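PDB 4K3C: outer membrane protein assembly factor BamA from Haemophilus ducreyi, which probably assembles and inserts beta-barrel proteins into the outer membrane as part of the Bam complex, and is present here as its barrel with two POTRA domains. Local coordinates for residues N452-T463 against V488-Q499. Sequence-based numbering, arbitrary orientation.
Sequences NVRTSVFVDAAT and VRASAGIALQWQ
Phe458 lays its ring flat over the backbone of Gly493, whose N stands 3.5 Å above the ring plane and over its centre. The two residues form a hydrogen-bonded pair between strands 453-463 and 489-499 of the Omp85 transmembrane beta-barrel, antiparallel neighbours at 165°. With CG held between its own backbone N and carbonyl carbon (chi1 66°), the ring leans across to the partner strand, and glycine suits the place because it has no side chain in the ring's path. Ile494 O meets the ring at its edge, 3.4 Å from Phe458 CE2, and the small methyl of Ala495 fits obliquely beside CD2. Arg399 makes a cation-pi contact with the same ring, a salt bridge to Asp460 and, through its carbonyl, a hydrogen bond to Ser491 OG; these polar and charged groups are consistent with this face turning to the barrel interior.

The other face is apolar along Val457, Val459, Ala492 and Ile494; both valines and Ile494 lie on the surface, consistent with a face turned to membrane lipid. Val457 CG2 touches Ile494 CD1 at 3.6 Å, their side chains crossing at a slant, while Val459 CG2 rests on Ala492 CB. Further along, Ala461 and Ala490 bring two methyls together, small enough for a non-hydrogen-bonded pair with CA atoms only 3.9 Å apart.

Back on the face of Phe458, Arg454 and Gln497 run side by side in the same direction, guanidinium and amide planes 30° apart; their aliphatic parts touch, and Arg454 reaches on to Pro325 O. Backbone hydrogen bonds join the strands throughout, two for each hydrogen-bonded pair from Arg454–Gln497 to Ala462–Arg489. Beyond them a single bond remains, from Gln499 N to Asn452 O at 2.9 Å.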
loop_
_atom_site.group_PDB
_atom_site.type_symbol
_atom_site.label_atom_id
_atom_site.label_comp_id
_atom_site.label_asym_id
_atom_site.label_seq_id
_atom_site.Cartn_x
_atom_site.Cartn_y
_atom_site.Cartn_z
ATOM N N ASN A 452 10.592 6.891 -15.873
ATOM C CA ASN A 452 10.869 5.492 -16.152
ATOM C C ASN A 452 12.282 5.116 -15.744
ATOM O O ASN A 452 12.564 3.960 -15.595
ATOM C CB ASN A 452 10.611 5.110 -17.606
ATOM C CG ASN A 452 9.154 4.973 -17.933
ATOM O OD1 ASN A 452 8.331 4.775 -17.062
ATOM N ND2 ASN A 452 8.832 5.058 -19.205
ATOM N N VAL A 453 13.163 6.091 -15.537
ATOM C CA VAL A 453 14.462 5.828 -14.929
ATOM C C VAL A 453 14.834 6.884 -13.899
ATOM O O VAL A 453 14.605 8.080 -14.103
ATOM C CB VAL A 453 15.565 5.694 -15.981
ATOM C CG1 VAL A 453 15.080 6.265 -17.297
ATOM C CG2 VAL A 453 16.855 6.342 -15.491
ATOM N N ARG A 454 15.389 6.397 -12.792
ATOM C CA ARG A 454 15.756 7.185 -11.635
ATOM C C ARG A 454 17.196 6.881 -11.228
ATOM O O ARG A 454 17.491 5.814 -10.691
ATOM C CB ARG A 454 14.800 6.869 -10.481
ATOM C CG ARG A 454 15.322 7.220 -9.084
ATOM C CD ARG A 454 14.187 7.594 -8.159
ATOM N NE ARG A 454 13.603 8.864 -8.566
ATOM C CZ ARG A 454 12.627 9.476 -7.909
ATOM N NH1 ARG A 454 12.170 10.643 -8.342
ATOM N NH2 ARG A 454 12.126 8.928 -6.811
ATOM N N THR A 455 18.097 7.818 -11.491
ATOM C CA THR A 455 19.472 7.672 -11.054
ATOM C C THR A 455 19.689 8.463 -9.765
ATOM O O THR A 455 19.062 9.498 -9.566
ATOM C CB THR A 455 20.432 8.163 -12.125
ATOM O OG1 THR A 455 20.075 9.499 -12.481
ATOM C CG2 THR A 455 20.331 7.277 -13.352
ATOM N N SER A 456 20.563 7.972 -8.889
ATOM C CA SER A 456 20.753 8.591 -7.586
ATOM C C SER A 456 22.105 8.264 -6.979
ATOM O O SER A 456 22.793 7.355 -7.430
ATOM C CB SER A 456 19.657 8.141 -6.627
ATOM O OG SER A 456 19.661 6.731 -6.477
ATOM N N VAL A 457 22.478 9.014 -5.952
ATOM C CA VAL A 457 23.703 8.766 -5.211
ATOM C C VAL A 457 23.320 8.814 -3.755
ATOM O O VAL A 457 22.588 9.716 -3.333
ATOM C CB VAL A 457 24.764 9.825 -5.509
ATOM C CG1 VAL A 457 25.887 9.757 -4.491
ATOM C CG2 VAL A 457 25.301 9.638 -6.938
ATOM N N PHE A 458 23.782 7.840 -2.981
ATOM C CA PHE A 458 23.145 7.594 -1.690
ATOM C C PHE A 458 24.175 7.335 -0.602
ATOM O O PHE A 458 25.356 7.055 -0.887
ATOM C CB PHE A 458 22.148 6.403 -1.780
ATOM C CG PHE A 458 22.818 5.095 -2.041
ATOM C CD1 PHE A 458 23.287 4.321 -0.995
ATOM C CD2 PHE A 458 23.028 4.655 -3.335
ATOM C CE1 PHE A 458 23.945 3.141 -1.232
ATOM C CE2 PHE A 458 23.679 3.461 -3.575
ATOM C CZ PHE A 458 24.137 2.706 -2.519
ATOM N N VAL A 459 23.707 7.426 0.643
ATOM C CA VAL A 459 24.443 6.911 1.787
ATOM C C VAL A 459 23.474 6.086 2.625
ATOM O O VAL A 459 22.469 6.607 3.124
ATOM C CB VAL A 459 25.081 8.041 2.643
ATOM C CG1 VAL A 459 25.463 7.518 4.022
ATOM C CG2 VAL A 459 26.293 8.622 1.935
ATOM N N ASP A 460 23.743 4.794 2.754
ATOM C CA ASP A 460 22.909 3.957 3.616
ATOM C C ASP A 460 23.700 3.736 4.894
ATOM O O ASP A 460 24.927 3.844 4.904
ATOM C CB ASP A 460 22.573 2.597 2.971
ATOM C CG ASP A 460 21.645 2.708 1.754
ATOM O OD1 ASP A 460 21.163 3.809 1.440
ATOM O OD2 ASP A 460 21.377 1.668 1.113
ATOM N N ALA A 461 22.995 3.426 5.972
ATOM C CA ALA A 461 23.620 3.167 7.263
ATOM C C ALA A 461 22.631 2.416 8.141
ATOM O O ALA A 461 21.440 2.749 8.180
ATOM C CB ALA A 461 24.055 4.462 7.924
ATOM N N ALA A 462 23.133 1.392 8.827
ATOM C CA ALA A 462 22.290 0.439 9.546
ATOM C C ALA A 462 23.022 -0.137 10.758
ATOM O O ALA A 462 24.255 -0.082 10.839
ATOM C CB ALA A 462 21.865 -0.675 8.620
ATOM N N THR A 463 22.259 -0.678 11.703
ATOM C CA THR A 463 22.829 -1.206 12.935
ATOM C C THR A 463 21.875 -2.225 13.560
ATOM O O THR A 463 20.727 -1.914 13.840
ATOM C CB THR A 463 23.165 -0.061 13.950
ATOM O OG1 THR A 463 23.402 -0.606 15.254
ATOM C CG2 THR A 463 22.016 0.899 14.046
ATOM N N VAL A 488 27.615 0.643 14.103
ATOM C CA VAL A 488 26.916 1.036 12.904
ATOM C C VAL A 488 27.790 0.849 11.667
ATOM O O VAL A 488 29.007 1.116 11.684
ATOM C CB VAL A 488 26.518 2.513 13.014
ATOM C CG1 VAL A 488 25.588 2.891 11.907
ATOM C CG2 VAL A 488 25.862 2.751 14.347
ATOM N N ARG A 489 27.165 0.374 10.600
ATOM C CA ARG A 489 27.841 0.289 9.325
ATOM C C ARG A 489 27.164 1.214 8.362
ATOM O O ARG A 489 26.007 1.596 8.562
ATOM C CB ARG A 489 27.825 -1.140 8.806
ATOM C CG ARG A 489 28.884 -1.993 9.464
ATOM C CD ARG A 489 28.363 -3.345 9.784
ATOM N NE ARG A 489 27.985 -3.490 11.181
ATOM C CZ ARG A 489 28.155 -4.620 11.864
ATOM N NH1 ARG A 489 28.724 -5.653 11.263
ATOM N NH2 ARG A 489 27.763 -4.724 13.131
ATOM N N ALA A 490 27.891 1.583 7.322
ATOM C CA ALA A 490 27.347 2.477 6.345
ATOM C C ALA A 490 28.075 2.349 5.017
ATOM O O ALA A 490 29.168 1.810 4.925
ATOM C CB ALA A 490 27.423 3.861 6.856
ATOM N N SER A 491 27.447 2.861 3.980
ATOM C CA SER A 491 27.987 2.734 2.654
ATOM C C SER A 491 27.541 3.903 1.817
ATOM O O SER A 491 26.600 4.616 2.179
ATOM C CB SER A 491 27.462 1.451 2.014
ATOM O OG SER A 491 26.066 1.527 1.741
ATOM N N ALA A 492 28.198 4.073 0.675
ATOM C CA ALA A 492 27.800 5.092 -0.282
ATOM C C ALA A 492 27.876 4.555 -1.709
ATOM O O ALA A 492 28.771 3.762 -2.039
ATOM C CB ALA A 492 28.659 6.292 -0.128
ATOM N N GLY A 493 26.935 4.957 -2.561
ATOM C CA GLY A 493 26.976 4.445 -3.914
ATOM C C GLY A 493 26.162 5.161 -4.956
ATOM O O GLY A 493 25.570 6.207 -4.698
ATOM N N ILE A 494 26.191 4.593 -6.154
ATOM C CA ILE A 494 25.286 4.936 -7.248
ATOM C C ILE A 494 24.160 3.911 -7.265
ATOM O O ILE A 494 24.322 2.778 -6.819
ATOM C CB ILE A 494 25.990 4.852 -8.617
ATOM C CG1 ILE A 494 27.371 5.485 -8.535
ATOM C CG2 ILE A 494 25.181 5.554 -9.704
ATOM C CD1 ILE A 494 27.337 6.946 -8.213
ATOM N N ALA A 495 23.019 4.307 -7.792
ATOM C CA ALA A 495 21.879 3.423 -7.819
ATOM C C ALA A 495 21.054 3.800 -9.030
ATOM O O ALA A 495 20.704 4.965 -9.220
ATOM C CB ALA A 495 21.074 3.563 -6.535
ATOM N N LEU A 496 20.775 2.818 -9.875
ATOM C CA LEU A 496 19.961 3.057 -11.053
ATOM C C LEU A 496 18.710 2.258 -10.886
ATOM O O LEU A 496 18.755 1.123 -10.424
ATOM C CB LEU A 496 20.673 2.600 -12.328
ATOM C CG LEU A 496 20.077 3.160 -13.628
ATOM C CD1 LEU A 496 21.165 3.406 -14.667
ATOM C CD2 LEU A 496 18.982 2.256 -14.200
ATOM N N GLN A 497 17.579 2.832 -11.246
ATOM C CA GLN A 497 16.433 1.975 -11.437
ATOM C C GLN A 497 15.623 2.362 -12.649
ATOM O O GLN A 497 15.633 3.513 -13.074
ATOM C CB GLN A 497 15.579 1.844 -10.181
ATOM C CG GLN A 497 15.019 3.091 -9.622
ATOM C CD GLN A 497 14.748 2.926 -8.141
ATOM O OE1 GLN A 497 15.510 2.257 -7.442
ATOM N NE2 GLN A 497 13.664 3.521 -7.655
ATOM N N TRP A 498 14.960 1.374 -13.230
ATOM C CA TRP A 498 14.046 1.677 -14.303
ATOM C C TRP A 498 12.871 0.715 -14.482
ATOM O O TRP A 498 12.976 -0.499 -14.281
ATOM C CB TRP A 498 14.790 2.050 -15.607
ATOM C CG TRP A 498 15.110 0.984 -16.586
ATOM C CD1 TRP A 498 16.047 0.004 -16.461
ATOM C CD2 TRP A 498 14.554 0.845 -17.897
ATOM N NE1 TRP A 498 16.083 -0.769 -17.602
ATOM C CE2 TRP A 498 15.176 -0.273 -18.499
ATOM C CE3 TRP A 498 13.577 1.542 -18.610
ATOM C CZ2 TRP A 498 14.857 -0.708 -19.772
ATOM C CZ3 TRP A 498 13.265 1.116 -19.875
ATOM C CH2 TRP A 498 13.898 -0.008 -20.444
ATOM N N GLN A 499 11.730 1.311 -14.808
ATOM C CA GLN A 499 10.514 0.580 -15.072
ATOM C C GLN A 499 10.503 0.293 -16.550
ATOM O O GLN A 499 9.969 1.077 -17.330
ATOM C CB GLN A 499 9.304 1.422 -14.685
ATOM C CG GLN A 499 9.310 1.847 -13.215
ATOM C CD GLN A 499 8.878 0.740 -12.261
ATOM O OE1 GLN A 499 9.533 0.490 -11.246
ATOM N NE2 GLN A 499 7.768 0.076 -12.581
#